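Local coordinates for protein toll (Drosophila melanogaster, PDB 4LXR) that serves as the receptor for activated spaetzle, switching on the Toll signalling pathway in antifungal immunity and in dorsal-ventral patterning of the embryo, at residues N35-L40 / C52-T57; R79-G84 / S107-M112; Y47-C52 / R74-R79; L15-P20 / C29-E34. All coordinates share one frame; numbering follows the deposited sequence.

Interaction 1 (N35-L40 / C52-T57); sequences NPTFRL and CNLTDT. With NAG (2-acetamido-2-deoxy-beta-D-glucopyranose), chain H.
Thr37 and Asn53 meet at the open end of the beta hairpin of strands 38-43 and 47-52, part of the antiparallel cap that leads into the parallel strands of the leucine-rich repeat ectodomain. Asn53 N gives a hydrogen bond to Thr37 O at 2.7 Å, its donor tilted 28° from the carbonyl plane. The same oxygen takes a CA-H contact from Cys52, so two groups grip it. One step into the hairpin, Phe38 and Cys52 form a non-hydrogen-bonded antiparallel pair with their side chains on one face. Cys52 SG lies at the edge of the Phe38 ring, 3.6 Å from CE1, a sulfur-aromatic contact. Leu54 CD1 comes obliquely to the same ring and also touches Thr37 CG2 at 3.7 Å, the Thr37 and Leu54 side chains crossing at about a right angle. Asn53 CG stands anti to the backbone N (chi1 -167°), and ND2 beyond it is joined covalently to C1 of the glycan sugar at 1.4 Å. This N-acetylglucosamine packs against Asn35, whose CB is 3.4 Å from the sugar O5 and whose ND2 lies alongside C4. Further out, Cys52 is disulfide-bonded to Cys80, and Thr37 OG1 is hydrogen-bonded to Gln62 OE1. Thr37 and Phe38 both face Cys29, a classic beta bulge. A water between the segments donates to Pro36 O at 2.9 Å and accepts from the glycosylated Asn53 ND2 at 2.6 Å.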
loop_
_atom_site.group_PDB
_atom_site.type_symbol
_atom_site.label_atom_id
_atom_site.label_comp_id
_atom_site.label_asym_id
_atom_site.label_seq_id
_atom_site.Cartn_x
_atom_site.Cartn_y
_atom_site.Cartn_z
ATOM N N ASN A 35 17.129 -27.077 27.908
ATOM C CA ASN A 35 16.213 -27.900 27.129
ATOM C C ASN A 35 15.340 -28.754 28.037
ATOM O O ASN A 35 15.555 -29.964 28.149
ATOM C CB ASN A 35 16.996 -28.790 26.162
ATOM C CG ASN A 35 17.707 -27.994 25.084
ATOM O OD1 ASN A 35 17.104 -27.161 24.408
ATOM N ND2 ASN A 35 19.002 -28.242 24.925
ATOM N N PRO A 36 14.347 -28.122 28.687
ATOM C CA PRO A 36 13.504 -28.797 29.682
ATOM C C PRO A 36 12.760 -29.992 29.109
ATOM O O PRO A 36 12.384 -29.989 27.934
ATOM C CB PRO A 36 12.509 -27.704 30.105
ATOM C CG PRO A 36 12.523 -26.717 28.991
ATOM C CD PRO A 36 13.914 -26.732 28.444
ATOM N N THR A 37 12.562 -31.005 29.946
ATOM C CA THR A 37 11.829 -32.204 29.567
ATOM C C THR A 37 10.382 -31.822 29.292
ATOM O O THR A 37 9.758 -32.327 28.346
ATOM C CB THR A 37 11.886 -33.265 30.681
ATOM O OG1 THR A 37 13.249 -33.502 31.046
ATOM C CG2 THR A 37 11.308 -34.561 30.210
ATOM N N PHE A 38 9.867 -30.914 30.118
ATOM C CA PHE A 38 8.497 -30.440 30.001
ATOM C C PHE A 38 8.428 -28.934 30.078
ATOM O O PHE A 38 9.121 -28.300 30.871
ATOM C CB PHE A 38 7.621 -31.037 31.092
ATOM C CG PHE A 38 7.551 -32.529 31.042
ATOM C CD1 PHE A 38 6.739 -33.166 30.117
ATOM C CD2 PHE A 38 8.313 -33.299 31.894
ATOM C CE1 PHE A 38 6.674 -34.539 30.065
ATOM C CE2 PHE A 38 8.254 -34.677 31.842
ATOM C CZ PHE A 38 7.436 -35.295 30.925
ATOM N N ARG A 39 7.582 -28.367 29.235
ATOM C CA ARG A 39 7.267 -26.964 29.310
ATOM C C ARG A 39 5.761 -26.878 29.258
ATOM O O ARG A 39 5.158 -27.208 28.247
ATOM C CB ARG A 39 7.889 -26.202 28.140
ATOM C CG ARG A 39 7.749 -24.702 28.256
ATOM C CD ARG A 39 8.328 -23.988 27.040
ATOM N NE ARG A 39 9.665 -24.465 26.694
ATOM C CZ ARG A 39 10.794 -23.894 27.104
ATOM N NH1 ARG A 39 10.755 -22.822 27.880
ATOM N NH2 ARG A 39 11.965 -24.397 26.735
ATOM N N LEU A 40 5.152 -26.457 30.356
ATOM C CA LEU A 40 3.704 -26.381 30.423
ATOM C C LEU A 40 3.204 -24.954 30.355
ATOM O O LEU A 40 3.707 -24.077 31.049
ATOM C CB LEU A 40 3.183 -27.035 31.702
ATOM C CG LEU A 40 3.262 -28.555 31.831
ATOM C CD1 LEU A 40 4.584 -28.969 32.475
ATOM C CD2 LEU A 40 2.106 -28.998 32.683
ATOM N N CYS A 52 6.648 -31.421 25.242
ATOM C CA CYS A 52 7.545 -32.449 25.750
ATOM C C CYS A 52 8.850 -32.445 24.982
ATOM O O CYS A 52 8.879 -32.132 23.791
ATOM C CB CYS A 52 6.915 -33.841 25.589
ATOM S SG CYS A 52 5.504 -34.242 26.670
ATOM N N ASN A 53 9.922 -32.817 25.666
ATOM C CA ASN A 53 11.179 -33.152 25.010
ATOM C C ASN A 53 11.720 -34.394 25.700
ATOM O O ASN A 53 12.481 -34.292 26.653
ATOM C CB ASN A 53 12.186 -32.004 25.100
ATOM C CG ASN A 53 13.370 -32.190 24.172
ATOM O OD1 ASN A 53 13.680 -33.313 23.773
ATOM N ND2 ASN A 53 14.032 -31.081 23.812
ATOM N N LEU A 54 11.319 -35.559 25.195
ATOM C CA LEU A 54 11.527 -36.828 25.879
ATOM C C LEU A 54 12.508 -37.712 25.122
ATOM O O LEU A 54 12.610 -37.627 23.897
ATOM C CB LEU A 54 10.189 -37.569 25.996
ATOM C CG LEU A 54 9.250 -37.308 27.173
ATOM C CD1 LEU A 54 9.170 -35.846 27.540
ATOM C CD2 LEU A 54 7.866 -37.849 26.860
ATOM N N THR A 55 13.227 -38.559 25.852
ATOM C CA THR A 55 14.058 -39.581 25.218
ATOM C C THR A 55 13.429 -40.934 25.517
ATOM O O THR A 55 13.633 -41.907 24.796
ATOM C CB THR A 55 15.519 -39.584 25.747
ATOM O OG1 THR A 55 15.629 -40.479 26.861
ATOM C CG2 THR A 55 15.963 -38.191 26.178
ATOM N N ASP A 56 12.633 -40.964 26.578
ATOM C CA ASP A 56 12.165 -42.205 27.169
ATOM C C ASP A 56 10.854 -41.989 27.918
ATOM O O ASP A 56 10.610 -40.929 28.485
ATOM C CB ASP A 56 13.222 -42.694 28.158
ATOM C CG ASP A 56 13.163 -44.169 28.379
ATOM O OD1 ASP A 56 12.319 -44.611 29.183
ATOM O OD2 ASP A 56 13.972 -44.884 27.754
ATOM N N THR A 57 10.020 -43.009 27.941
ATOM C CA THR A 57 8.753 -42.948 28.650
ATOM C C THR A 57 8.947 -42.707 30.162
ATOM O O THR A 57 8.098 -42.106 30.825
ATOM C CB THR A 57 7.918 -44.224 28.342
ATOM O OG1 THR A 57 6.843 -43.885 27.447
ATOM C CG2 THR A 57 7.382 -44.861 29.594
HETATM C C1 NAG H . 15.334 -31.339 23.233
HETATM C C2 NAG H . 15.759 -30.266 22.226
HETATM C C3 NAG H . 17.118 -30.620 21.618
HETATM C C4 NAG H . 18.147 -30.924 22.699
HETATM C C5 NAG H . 17.605 -31.930 23.708
HETATM C C6 NAG H . 18.522 -32.102 24.895
HETATM C C7 NAG H . 13.868 -29.110 21.158
HETATM C C8 NAG H . 12.926 -29.102 19.992
HETATM N N2 NAG H . 14.764 -30.103 21.179
HETATM O O3 NAG H . 17.580 -29.536 20.819
HETATM O O4 NAG H . 19.303 -31.489 22.092
HETATM O O5 NAG H . 16.343 -31.485 24.226
HETATM O O6 NAG H . 18.478 -33.431 25.395
HETATM O O7 NAG H . 13.814 -28.265 22.044
HETATM O O HOH W 1 13.519 -29.057 25.418
#

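Interaction 2 (R79-G84 / S107-M112); sequences RCMLPG and SDNLGM
Ser107 and Cys80 head a loop-to-loop contact in which the turns leaving two successive parallel strands, 74-78 and 102-106, lie against each other early in the leucine-rich repeat solenoid. Ser107 OG, anti to its backbone N (chi1 172°), donates to Cys80 O at 2.8 Å from above the carbonyl plane. Ser107 OG also accepts from Asn109 N at 2.8 Å, closing an ST turn. An alanine here would probably leave Cys80 O without its donor, facing the carbonyl oxygen of Asn109, and set the turn at Asn109 free to shift. Leu82 N gives a second crossing bond to Leu110 O, 2.9 Å long, in the carbonyl plane and on a lone pair; a water that also binds Leu82 O donates to the same oxygen. Another water links Arg79 O with Asn109 ND2. Met81 crosses the Asn109 amide, its CG 3.5 Å from ND2, and its chain bends at chi3 to bring CE against Gly111 CA. Met112 CG sits between its own backbone N and carbonyl carbon (chi1 69°), 3.7 Å from Leu82 CB, while SD reaches Gly84 CA at 3.5 Å. Leu82 and Leu110 run side by side, pointing the same way. Behind the contact, Cys80 and Leu82 rest on Phe105 of strand 102-106, and Pro83 packs on Ile88 and Ile91 of helix 88-94.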
loop_
_atom_site.group_PDB
_atom_site.type_symbol
_atom_site.label_atom_id
_atom_site.label_comp_id
_atom_site.label_asym_id
_atom_site.label_seq_id
_atom_site.Cartn_x
_atom_site.Cartn_y
_atom_site.Cartn_z
ATOM N N ARG A 79 4.680 -33.297 20.923
ATOM C CA ARG A 79 5.985 -33.980 20.895
ATOM C C ARG A 79 6.156 -34.971 22.049
ATOM O O ARG A 79 7.278 -35.359 22.402
ATOM C CB ARG A 79 7.150 -32.969 20.861
ATOM C CG ARG A 79 6.895 -31.775 19.955
ATOM C CD ARG A 79 8.077 -30.823 19.895
ATOM N NE ARG A 79 9.000 -31.180 18.823
ATOM C CZ ARG A 79 9.708 -30.298 18.116
ATOM N NH1 ARG A 79 10.524 -30.718 17.155
ATOM N NH2 ARG A 79 9.600 -28.997 18.366
ATOM N N CYS A 80 5.039 -35.400 22.627
ATOM C CA CYS A 80 5.100 -36.334 23.750
ATOM C C CYS A 80 5.106 -37.769 23.258
ATOM O O CYS A 80 4.657 -38.051 22.146
ATOM C CB CYS A 80 3.933 -36.092 24.725
ATOM S SG CYS A 80 3.916 -34.365 25.394
ATOM N N MET A 81 5.638 -38.673 24.076
ATOM C CA MET A 81 5.620 -40.094 23.741
ATOM C C MET A 81 4.339 -40.708 24.245
ATOM O O MET A 81 3.846 -40.338 25.319
ATOM C CB MET A 81 6.825 -40.816 24.361
ATOM C CG MET A 81 8.131 -40.232 23.865
ATOM S SD MET A 81 9.574 -41.007 24.556
ATOM C CE MET A 81 9.469 -42.636 23.811
ATOM N N LEU A 82 3.787 -41.629 23.461
ATOM C CA LEU A 82 2.670 -42.431 23.933
ATOM C C LEU A 82 3.143 -43.221 25.145
ATOM O O LEU A 82 4.201 -43.869 25.112
ATOM C CB LEU A 82 2.135 -43.341 22.824
ATOM C CG LEU A 82 1.452 -42.516 21.728
ATOM C CD1 LEU A 82 1.186 -43.359 20.460
ATOM C CD2 LEU A 82 0.166 -41.886 22.268
ATOM N N PRO A 83 2.360 -43.165 26.230
ATOM C CA PRO A 83 2.808 -43.622 27.547
ATOM C C PRO A 83 2.723 -45.138 27.760
ATOM O O PRO A 83 2.202 -45.584 28.783
ATOM C CB PRO A 83 1.858 -42.887 28.494
ATOM C CG PRO A 83 0.624 -42.709 27.715
ATOM C CD PRO A 83 1.044 -42.507 26.291
ATOM N N GLY A 84 3.235 -45.917 26.816
ATOM C CA GLY A 84 3.226 -47.369 26.945
ATOM C C GLY A 84 1.838 -47.993 27.085
ATOM O O GLY A 84 0.901 -47.646 26.365
ATOM N N SER A 107 2.513 -35.345 17.823
ATOM C CA SER A 107 3.896 -35.718 18.125
ATOM C C SER A 107 4.592 -36.530 17.052
ATOM O O SER A 107 3.998 -37.424 16.457
ATOM C CB SER A 107 3.971 -36.486 19.459
ATOM O OG SER A 107 5.284 -37.006 19.650
ATOM N N ASP A 108 5.875 -36.245 16.847
ATOM C CA ASP A 108 6.714 -37.046 15.965
ATOM C C ASP A 108 7.662 -37.931 16.761
ATOM O O ASP A 108 8.597 -38.532 16.217
ATOM C CB ASP A 108 7.494 -36.126 15.021
ATOM C CG ASP A 108 6.567 -35.287 14.159
ATOM O OD1 ASP A 108 5.454 -35.766 13.831
ATOM O OD2 ASP A 108 6.932 -34.150 13.822
ATOM N N ASN A 109 7.423 -37.993 18.062
ATOM C CA ASN A 109 8.182 -38.869 18.945
ATOM C C ASN A 109 7.206 -39.740 19.724
ATOM O O ASN A 109 6.968 -39.510 20.911
ATOM C CB ASN A 109 9.071 -38.039 19.887
ATOM C CG ASN A 109 9.834 -38.901 20.883
ATOM O OD1 ASN A 109 10.005 -40.101 20.671
ATOM N ND2 ASN A 109 10.295 -38.288 21.979
ATOM N N LEU A 110 6.648 -40.740 19.040
ATOM C CA LEU A 110 5.609 -41.612 19.599
ATOM C C LEU A 110 6.158 -42.724 20.504
ATOM O O LEU A 110 5.652 -42.937 21.603
ATOM C CB LEU A 110 4.765 -42.231 18.476
ATOM C CG LEU A 110 3.991 -41.270 17.563
ATOM C CD1 LEU A 110 3.297 -42.019 16.417
ATOM C CD2 LEU A 110 2.986 -40.415 18.355
ATOM N N GLY A 111 7.185 -43.428 20.037
ATOM C CA GLY A 111 7.772 -44.529 20.790
ATOM C C GLY A 111 7.072 -45.852 20.530
ATOM O O GLY A 111 7.629 -46.900 20.825
ATOM N N MET A 112 5.867 -45.783 19.953
ATOM C CA MET A 112 4.992 -46.929 19.706
ATOM C C MET A 112 3.796 -46.462 18.859
ATOM O O MET A 112 3.636 -45.262 18.591
ATOM C CB MET A 112 4.479 -47.504 21.033
ATOM C CG MET A 112 3.499 -46.571 21.769
ATOM S SD MET A 112 3.046 -47.100 23.449
ATOM C CE MET A 112 1.965 -48.524 23.110
HETATM O O HOH W 2 10.002 -35.616 22.738
HETATM O O HOH W 3 6.160 -44.414 23.560
#

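Interaction 3 (Y47-C52 / R74-R79); sequences YVQIMC and RVQMRR
Tyr47 has CG between its backbone N and carbonyl carbon (chi1 79°), and Arg74, whose CG is anti to N and whose chain bends at chi3, brings its guanidinium over one face of the ring. The two planes are 19° apart, and Arg74 NH1 is offset toward the rim, 3.5 Å from Tyr47 CG. Gln49 and Gln76 both have CG anti to N and extended chains that run side by side, their amides nearly coplanar. Gln49 NE2 donates to Gln76 OE1 in the carbonyl plane at 2.7 Å. A leucine in place of Gln49 would probably leave Gln76 OE1 without this donor and its amide freer to turn. Met51, bent at chi2 and chi3, puts CE over the centre of the Arg78 guanidinium, 3.5 Å from CZ, while Gln49 NE2 lies at the edge of that group without bonding to it. Arg78 NH2 forms a salt bridge to Glu48 of the spaetzle chain and a hydrogen bond to Ser12 O of the same ligand. On the other face Val48 CG1 meets Val75 CG2 at 3.7 Å, and Ile50 CD1 meets Met77 CG at 4.0 Å. Five backbone hydrogen bonds in parallel register, from Val48 N to Cys52 N, join the strands. This is the parallel ladder of a leucine-rich repeat solenoid: apolar side chains fill its interior, and mostly polar ones, together with Met51, line the concave face, used here to bind the ligand.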
loop_
_atom_site.group_PDB
_atom_site.type_symbol
_atom_site.label_atom_id
_atom_site.label_comp_id
_atom_site.label_asym_id
_atom_site.label_seq_id
_atom_site.Cartn_x
_atom_site.Cartn_y
_atom_site.Cartn_z
ATOM N N TYR A 47 -7.159 -23.742 28.804
ATOM C CA TYR A 47 -6.355 -24.803 28.228
ATOM C C TYR A 47 -5.058 -25.054 28.983
ATOM O O TYR A 47 -4.562 -24.190 29.726
ATOM C CB TYR A 47 -6.070 -24.513 26.758
ATOM C CG TYR A 47 -4.962 -23.517 26.514
ATOM C CD1 TYR A 47 -5.200 -22.147 26.579
ATOM C CD2 TYR A 47 -3.677 -23.947 26.189
ATOM C CE1 TYR A 47 -4.183 -21.232 26.338
ATOM C CE2 TYR A 47 -2.656 -23.041 25.955
ATOM C CZ TYR A 47 -2.915 -21.689 26.035
ATOM O OH TYR A 47 -1.903 -20.789 25.796
ATOM N N VAL A 48 -4.521 -26.251 28.797
ATOM C CA VAL A 48 -3.172 -26.560 29.235
ATOM C C VAL A 48 -2.422 -27.127 28.037
ATOM O O VAL A 48 -2.918 -28.028 27.367
ATOM C CB VAL A 48 -3.160 -27.550 30.431
ATOM C CG1 VAL A 48 -3.994 -28.802 30.126
ATOM C CG2 VAL A 48 -1.737 -27.935 30.798
ATOM N N GLN A 49 -1.256 -26.561 27.731
ATOM C CA GLN A 49 -0.369 -27.169 26.741
ATOM C C GLN A 49 0.789 -27.877 27.428
ATOM O O GLN A 49 1.457 -27.305 28.283
ATOM C CB GLN A 49 0.166 -26.150 25.726
ATOM C CG GLN A 49 1.160 -26.773 24.738
ATOM C CD GLN A 49 1.784 -25.787 23.757
ATOM O OE1 GLN A 49 2.799 -25.150 24.054
ATOM N NE2 GLN A 49 1.195 -25.679 22.572
ATOM N N ILE A 50 1.013 -29.137 27.077
ATOM C CA ILE A 50 2.206 -29.822 27.536
ATOM C C ILE A 50 3.148 -29.995 26.354
ATOM O O ILE A 50 2.834 -30.707 25.404
ATOM C CB ILE A 50 1.891 -31.180 28.171
ATOM C CG1 ILE A 50 0.824 -31.020 29.248
ATOM C CG2 ILE A 50 3.146 -31.789 28.768
ATOM C CD1 ILE A 50 0.070 -32.292 29.534
ATOM N N MET A 51 4.281 -29.294 26.396
ATOM C CA MET A 51 5.297 -29.421 25.364
ATOM C C MET A 51 6.381 -30.315 25.931
ATOM O O MET A 51 6.931 -30.031 26.988
ATOM C CB MET A 51 5.851 -28.052 24.961
ATOM C CG MET A 51 7.112 -28.097 24.097
ATOM S SD MET A 51 6.816 -28.401 22.340
ATOM C CE MET A 51 5.761 -27.008 21.934
ATOM N N CYS A 52 6.648 -31.421 25.242
ATOM C CA CYS A 52 7.545 -32.449 25.750
ATOM C C CYS A 52 8.850 -32.445 24.982
ATOM O O CYS A 52 8.879 -32.132 23.791
ATOM C CB CYS A 52 6.915 -33.841 25.589
ATOM S SG CYS A 52 5.504 -34.242 26.670
ATOM N N ARG A 74 -9.467 -27.500 27.054
ATOM C CA ARG A 74 -8.627 -28.075 26.030
ATOM C C ARG A 74 -7.287 -28.544 26.618
ATOM O O ARG A 74 -6.622 -27.801 27.345
ATOM C CB ARG A 74 -8.408 -27.035 24.923
ATOM C CG ARG A 74 -7.631 -27.550 23.726
ATOM C CD ARG A 74 -7.605 -26.541 22.579
ATOM N NE ARG A 74 -6.615 -25.490 22.798
ATOM C CZ ARG A 74 -6.912 -24.213 23.003
ATOM N NH1 ARG A 74 -5.937 -23.329 23.196
ATOM N NH2 ARG A 74 -8.183 -23.816 23.004
ATOM N N VAL A 75 -6.902 -29.785 26.323
ATOM C CA VAL A 75 -5.552 -30.245 26.634
ATOM C C VAL A 75 -4.841 -30.470 25.332
ATOM O O VAL A 75 -5.334 -31.202 24.472
ATOM C CB VAL A 75 -5.521 -31.559 27.413
ATOM C CG1 VAL A 75 -4.072 -32.023 27.605
ATOM C CG2 VAL A 75 -6.206 -31.401 28.739
ATOM N N GLN A 76 -3.689 -29.827 25.169
ATOM C CA GLN A 76 -2.911 -30.005 23.952
ATOM C C GLN A 76 -1.544 -30.544 24.325
ATOM O O GLN A 76 -0.817 -29.905 25.078
ATOM C CB GLN A 76 -2.766 -28.680 23.209
ATOM C CG GLN A 76 -1.983 -28.782 21.911
ATOM C CD GLN A 76 -1.923 -27.471 21.149
ATOM O OE1 GLN A 76 -1.154 -26.569 21.489
ATOM N NE2 GLN A 76 -2.735 -27.360 20.117
ATOM N N MET A 77 -1.199 -31.710 23.789
ATOM C CA MET A 77 0.071 -32.360 24.096
ATOM C C MET A 77 0.890 -32.394 22.815
ATOM O O MET A 77 0.404 -32.842 21.788
ATOM C CB MET A 77 -0.151 -33.780 24.635
ATOM C CG MET A 77 -0.833 -33.829 26.009
ATOM S SD MET A 77 -1.192 -35.504 26.602
ATOM C CE MET A 77 0.428 -35.920 27.264
ATOM N N ARG A 78 2.129 -31.918 22.879
ATOM C CA ARG A 78 2.959 -31.786 21.694
ATOM C C ARG A 78 4.319 -32.443 21.881
ATOM O O ARG A 78 5.035 -32.155 22.856
ATOM C CB ARG A 78 3.166 -30.297 21.349
ATOM C CG ARG A 78 1.927 -29.632 20.769
ATOM C CD ARG A 78 2.121 -28.125 20.534
ATOM N NE ARG A 78 3.058 -27.820 19.457
ATOM C CZ ARG A 78 3.552 -26.604 19.222
ATOM N NH1 ARG A 78 3.187 -25.583 19.989
ATOM N NH2 ARG A 78 4.406 -26.403 18.224
ATOM N N ARG A 79 4.680 -33.297 20.923
ATOM C CA ARG A 79 5.985 -33.980 20.895
ATOM C C ARG A 79 6.156 -34.971 22.049
ATOM O O ARG A 79 7.278 -35.359 22.402
ATOM C CB ARG A 79 7.150 -32.969 20.861
ATOM C CG ARG A 79 6.895 -31.775 19.955
ATOM C CD ARG A 79 8.077 -30.823 19.895
ATOM N NE ARG A 79 9.000 -31.180 18.823
ATOM C CZ ARG A 79 9.708 -30.298 18.116
ATOM N NH1 ARG A 79 10.524 -30.718 17.155
ATOM N NH2 ARG A 79 9.600 -28.997 18.366
HETATM O O HOH W 4 3.945 -22.943 21.710
#

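Interaction 4 (L15-P20 / C29-E34); sequences LCQCAP and CPANAE
Leu15 and Ala31 join the two backbones through one hydrogen bond, Ala31 N to Leu15 O, at 2.7 Å and rather bent (133°). Segment 29-34 has a cis peptide before Pro30 and a type I beta turn from Pro30 to Ala33. Pro30 CA also approaches Leu15 O, at 3.3 Å, so that the oxygen is met by two successive residues. Beside this bond the Cys16 SG to Cys29 SG disulfide, 2.0 Å long with a chi3 of 115°, ties the segments covalently. Ala31 CB lies against the backbone of Leu15 to Gln17, 3.6 Å from Leu15 O. Gln17, its CG between the backbone N and carbonyl carbon (chi1 86°), extends until NE2 is close to Ala31 O, though the angle is too poor for a hydrogen bond. Cys16 packs on Met10 of helix 4-12, and that helix is fastened to strand 17-21 by a second disulfide, Cys7 to Cys18. Gln17 pairs through its backbone with Ile28 of strand 24-29, whose last residue, Cys29, pairs in turn with Phe38 of strand 38-43.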
loop_
_atom_site.group_PDB
_atom_site.type_symbol
_atom_site.label_atom_id
_atom_site.label_comp_id
_atom_site.label_asym_id
_atom_site.label_seq_id
_atom_site.Cartn_x
_atom_site.Cartn_y
_atom_site.Cartn_z
ATOM N N LEU A 15 11.554 -28.538 41.885
ATOM C CA LEU A 15 12.273 -29.228 40.833
ATOM C C LEU A 15 11.908 -28.521 39.528
ATOM O O LEU A 15 12.619 -28.622 38.532
ATOM C CB LEU A 15 11.885 -30.709 40.773
ATOM C CG LEU A 15 12.351 -31.608 41.925
ATOM C CD1 LEU A 15 11.191 -31.968 42.848
ATOM C CD2 LEU A 15 13.037 -32.862 41.395
ATOM N N CYS A 16 10.795 -27.793 39.552
ATOM C CA CYS A 16 10.348 -27.015 38.401
ATOM C C CYS A 16 10.268 -25.537 38.760
ATOM O O CYS A 16 10.114 -25.178 39.926
ATOM C CB CYS A 16 8.972 -27.492 37.930
ATOM S SG CYS A 16 8.901 -29.231 37.441
ATOM N N GLN A 17 10.373 -24.679 37.755
ATOM C CA GLN A 17 10.159 -23.265 37.979
ATOM C C GLN A 17 8.892 -22.831 37.258
ATOM O O GLN A 17 8.474 -23.452 36.279
ATOM C CB GLN A 17 11.364 -22.454 37.511
ATOM C CG GLN A 17 11.338 -22.097 36.043
ATOM C CD GLN A 17 12.618 -21.438 35.582
ATOM O OE1 GLN A 17 12.611 -20.624 34.658
ATOM N NE2 GLN A 17 13.730 -21.794 36.219
ATOM N N CYS A 18 8.259 -21.787 37.765
ATOM C CA CYS A 18 7.048 -21.261 37.163
ATOM C C CYS A 18 7.139 -19.741 37.111
ATOM O O CYS A 18 7.615 -19.111 38.051
ATOM C CB CYS A 18 5.836 -21.679 37.992
ATOM S SG CYS A 18 4.240 -21.095 37.368
ATOM N N ALA A 19 6.695 -19.152 36.011
ATOM C CA ALA A 19 6.648 -17.701 35.910
ATOM C C ALA A 19 5.345 -17.297 35.246
ATOM O O ALA A 19 4.995 -17.839 34.191
ATOM C CB ALA A 19 7.850 -17.168 35.122
ATOM N N PRO A 20 4.604 -16.368 35.871
ATOM C CA PRO A 20 3.406 -15.840 35.216
ATOM C C PRO A 20 3.811 -15.051 33.989
ATOM O O PRO A 20 4.878 -14.453 33.973
ATOM C CB PRO A 20 2.807 -14.907 36.272
ATOM C CG PRO A 20 3.957 -14.533 37.147
ATOM C CD PRO A 20 4.814 -15.770 37.199
ATOM N N CYS A 29 10.417 -27.865 33.472
ATOM C CA CYS A 29 10.945 -28.951 34.282
ATOM C C CYS A 29 12.055 -29.657 33.503
ATOM O O CYS A 29 11.858 -30.029 32.344
ATOM C CB CYS A 29 9.836 -29.947 34.629
ATOM S SG CYS A 29 8.376 -29.245 35.466
ATOM N N PRO A 30 13.237 -29.818 34.117
ATOM C CA PRO A 30 13.655 -29.291 35.424
ATOM C C PRO A 30 13.819 -27.771 35.412
ATOM O O PRO A 30 13.851 -27.158 34.345
ATOM C CB PRO A 30 15.022 -29.950 35.649
ATOM C CG PRO A 30 15.035 -31.138 34.745
ATOM C CD PRO A 30 14.254 -30.712 33.541
ATOM N N ALA A 31 13.931 -27.181 36.600
ATOM C CA ALA A 31 13.985 -25.732 36.757
ATOM C C ALA A 31 15.088 -25.056 35.949
ATOM O O ALA A 31 14.850 -24.046 35.291
ATOM C CB ALA A 31 14.113 -25.364 38.236
ATOM N N ASN A 32 16.295 -25.603 35.995
ATOM C CA ASN A 32 17.439 -24.891 35.430
ATOM C C ASN A 32 17.809 -25.324 34.017
ATOM O O ASN A 32 18.933 -25.101 33.567
ATOM C CB ASN A 32 18.658 -25.006 36.356
ATOM C CG ASN A 32 19.026 -23.681 37.017
ATOM O OD1 ASN A 32 18.386 -23.252 37.980
ATOM N ND2 ASN A 32 20.073 -23.036 36.506
ATOM N N ALA A 33 16.861 -25.923 33.308
ATOM C CA ALA A 33 17.172 -26.543 32.028
ATOM C C ALA A 33 17.125 -25.592 30.834
ATOM O O ALA A 33 16.194 -24.798 30.683
ATOM C CB ALA A 33 16.263 -27.752 31.786
ATOM N N GLU A 34 18.151 -25.688 29.994
ATOM C CA GLU A 34 18.179 -25.043 28.684
ATOM C C GLU A 34 17.200 -25.757 27.756
ATOM O O GLU A 34 16.526 -25.132 26.927
ATOM C CB GLU A 34 19.598 -25.111 28.107
ATOM C CG GLU A 34 19.682 -25.112 26.585
ATOM C CD GLU A 34 19.689 -23.716 25.989
ATOM O OE1 GLU A 34 20.197 -22.787 26.654
ATOM O OE2 GLU A 34 19.188 -23.553 24.854
#

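In the fold
Along the chain interaction 4 comes first; interactions 1 and 3 follow with alternating segments, and interaction 2 closes the series. Interactions 1, 3 and 4 reach the same run of strands, in which 17-21, 24-29, 38-43 and 47-52 run antiparallel to one another in turn, and the parallel ladder begins with the pair 47-52 and 74-78. Interaction 1 is the hub, its centre 11 to 12 Å from the other three. It shares Cys52 with interaction 3, is linked to interaction 2 by the Cys52-Cys80 disulfide, and touches interaction 4 through the backbones of Phe38 and Cys29. Interactions 2 and 4 lie 22 Å apart between centres. Together they carry the disulfide-bonded N-terminal cap into the solenoid where spaetzle binds.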